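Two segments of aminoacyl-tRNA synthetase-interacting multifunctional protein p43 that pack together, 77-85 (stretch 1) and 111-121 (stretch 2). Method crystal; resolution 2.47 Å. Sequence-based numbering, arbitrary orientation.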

# COMPACT_ATOMS: atom_id res chain seq x y z
N SER A 77 3.17 15.40 -4.89
CA SER A 77 3.04 13.97 -5.04
C SER A 77 4.27 13.33 -4.37
O SER A 77 5.34 13.91 -4.35
CB SER A 77 2.93 13.62 -6.52
OG SER A 77 2.83 12.23 -6.71
N ARG A 78 4.11 12.16 -3.77
CA ARG A 78 5.22 11.57 -3.02
C ARG A 78 6.09 10.73 -3.91
O ARG A 78 5.66 10.30 -4.96
CB ARG A 78 4.72 10.66 -1.90
CG ARG A 78 4.23 11.32 -0.63
CD ARG A 78 4.03 10.27 0.48
NE ARG A 78 3.23 10.80 1.59
CZ ARG A 78 2.95 10.17 2.74
NH1 ARG A 78 3.42 8.96 3.02
NH2 ARG A 78 2.19 10.78 3.63
N ASP A 79 7.30 10.50 -3.44
CA ASP A 79 8.28 9.61 -4.04
C ASP A 79 8.30 8.35 -3.20
O ASP A 79 8.62 8.41 -2.02
CB ASP A 79 9.67 10.24 -3.99
CG ASP A 79 9.84 11.40 -5.00
OD1 ASP A 79 9.65 11.16 -6.23
OD2 ASP A 79 10.19 12.52 -4.56
N ILE A 80 7.93 7.24 -3.81
CA ILE A 80 7.89 5.95 -3.14
C ILE A 80 8.66 4.96 -4.03
O ILE A 80 8.34 4.81 -5.22
CB ILE A 80 6.42 5.47 -2.96
CG1 ILE A 80 5.67 6.31 -1.91
CG2 ILE A 80 6.34 4.01 -2.54
CD1 ILE A 80 4.14 6.18 -1.95
N CYS A 81 9.64 4.26 -3.45
CA CYS A 81 10.25 3.07 -4.10
C CYS A 81 9.39 1.77 -4.01
O CYS A 81 8.59 1.60 -3.09
CB CYS A 81 11.65 2.81 -3.54
SG CYS A 81 12.90 4.03 -4.05
N SER A 82 9.57 0.87 -4.97
CA SER A 82 8.92 -0.44 -4.94
C SER A 82 9.81 -1.51 -5.56
O SER A 82 10.44 -1.29 -6.61
CB SER A 82 7.60 -0.40 -5.68
OG SER A 82 6.90 -1.62 -5.50
N GLY A 83 9.80 -2.68 -4.94
CA GLY A 83 10.59 -3.81 -5.37
C GLY A 83 9.80 -4.71 -6.29
O GLY A 83 9.81 -5.92 -6.12
N LEU A 84 9.13 -4.13 -7.27
CA LEU A 84 8.44 -4.90 -8.30
C LEU A 84 9.18 -4.88 -9.64
O LEU A 84 8.60 -5.26 -10.64
CB LEU A 84 7.04 -4.31 -8.54
CG LEU A 84 6.07 -4.28 -7.36
CD1 LEU A 84 5.16 -3.05 -7.44
CD2 LEU A 84 5.25 -5.56 -7.30
N ARG A 85 10.44 -4.45 -9.70
CA ARG A 85 11.12 -4.32 -11.03
C ARG A 85 11.27 -5.66 -11.78
O ARG A 85 11.06 -5.72 -12.98
CB ARG A 85 12.48 -3.60 -10.91
N GLY A 111 20.36 6.66 -2.52
CA GLY A 111 20.31 7.97 -3.07
C GLY A 111 18.90 8.38 -3.28
O GLY A 111 18.60 9.54 -3.27
N ARG A 112 17.99 7.43 -3.26
CA ARG A 112 16.58 7.76 -3.49
C ARG A 112 15.61 7.76 -2.31
O ARG A 112 15.47 6.79 -1.62
CB ARG A 112 16.01 6.88 -4.57
CG ARG A 112 16.66 7.10 -5.90
CD ARG A 112 16.54 8.52 -6.39
NE ARG A 112 17.27 8.66 -7.63
CZ ARG A 112 16.73 8.67 -8.84
NH1 ARG A 112 15.42 8.58 -8.98
NH2 ARG A 112 17.50 8.78 -9.89
N LYS A 113 14.90 8.88 -2.14
CA LYS A 113 13.92 9.01 -1.05
C LYS A 113 12.71 8.15 -1.34
O LYS A 113 12.33 8.00 -2.50
CB LYS A 113 13.47 10.47 -0.86
CG LYS A 113 14.58 11.48 -0.51
CD LYS A 113 15.23 11.20 0.85
CE LYS A 113 16.22 12.29 1.24
NZ LYS A 113 17.55 12.06 0.62
N SER A 114 12.14 7.60 -0.28
CA SER A 114 10.95 6.75 -0.32
C SER A 114 10.03 6.95 0.93
O SER A 114 10.39 6.58 2.03
CB SER A 114 11.39 5.30 -0.38
OG SER A 114 10.27 4.46 -0.48
N HIS A 115 8.86 7.53 0.75
CA HIS A 115 7.98 7.91 1.85
C HIS A 115 6.62 7.23 1.74
O HIS A 115 5.72 7.76 1.12
CB HIS A 115 7.79 9.43 1.84
CG HIS A 115 6.99 9.94 2.98
ND1 HIS A 115 6.36 11.17 2.96
CD2 HIS A 115 6.68 9.38 4.18
CE1 HIS A 115 5.73 11.35 4.10
NE2 HIS A 115 5.89 10.27 4.85
N GLY A 116 6.49 6.06 2.37
CA GLY A 116 5.29 5.22 2.28
C GLY A 116 5.62 3.92 1.54
O GLY A 116 6.78 3.64 1.27
N MET A 117 4.63 3.09 1.22
CA MET A 117 4.86 1.90 0.38
C MET A 117 3.54 1.42 -0.24
O MET A 117 2.48 1.65 0.29
CB MET A 117 5.57 0.77 1.17
CG MET A 117 4.63 -0.26 1.80
SD MET A 117 5.31 -1.39 3.06
CE MET A 117 6.36 -2.43 2.03
N VAL A 118 3.64 0.72 -1.36
CA VAL A 118 2.48 0.34 -2.14
C VAL A 118 2.16 -1.09 -1.79
O VAL A 118 3.07 -1.90 -1.64
CB VAL A 118 2.71 0.51 -3.66
CG1 VAL A 118 1.53 -0.03 -4.43
CG2 VAL A 118 2.95 1.97 -3.99
N LEU A 119 0.86 -1.38 -1.63
CA LEU A 119 0.45 -2.62 -1.00
C LEU A 119 0.09 -3.63 -2.09
O LEU A 119 -0.50 -3.23 -3.09
CB LEU A 119 -0.74 -2.43 -0.04
CG LEU A 119 -0.75 -1.60 1.27
CD1 LEU A 119 -2.08 -1.44 1.98
CD2 LEU A 119 0.24 -2.15 2.25
N CYS A 120 0.44 -4.91 -1.87
CA CYS A 120 0.24 -5.98 -2.87
C CYS A 120 -0.16 -7.32 -2.28
O CYS A 120 0.13 -7.63 -1.14
CB CYS A 120 1.54 -6.30 -3.62
SG CYS A 120 2.41 -4.95 -4.39
N GLY A 121 -0.77 -8.11 -3.14
CA GLY A 121 -1.05 -9.49 -2.86
C GLY A 121 0.04 -10.35 -3.46
O GLY A 121 0.60 -10.03 -4.53

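Strand 78-82 and the short strand at 112-114 cross almost at right angles (98° between their N-to-C directions), so they cross instead of running alongside each other; the CA atoms of Ile80 and Ser114 come within 4.2 Å of each other. Two backbone amides, one from each stretch, fasten the crossing. His115 N donates to Asp79 O (2.9 Å), an acceptor that also receives a CA-H...O contact from Ser114 CA at 3.3 Å. Cys81 N donates to Ser114 OG (3.0 Å), a side-chain hydroxyl standing in for a backbone carbonyl.

His115 covers the most surface. The guanidinium of Arg78 lies flat on its ring, planes at 1° and centres 3.6 Å apart, an arrangement that sets the delocalised cation against the aromatic face. The same arginine donates from NH1 to His115 O (3.2 Å), so it grips both the ring and the backbone of one residue. Gly116 follows with backbone angles (113/-172) that by themselves call for glycine, since a CB would be jammed against the carbonyl O of His115; it would also lie 3.4 Å from Arg78 NH1 and 3.5 Å from Ile80 CD1.

Ile80, buried, fills the space beside this pair. Its CG1 lies 3.4 Å from His115 O, while CG2 lies 3.9 Å from Met117 CA and makes an apolar side-chain contact with Val118 CG2 (4.2 Å). Farther along, Leu84 CD2 meets Cys120 SG at 4.1 Å, a second apolar contact well away from the crossing.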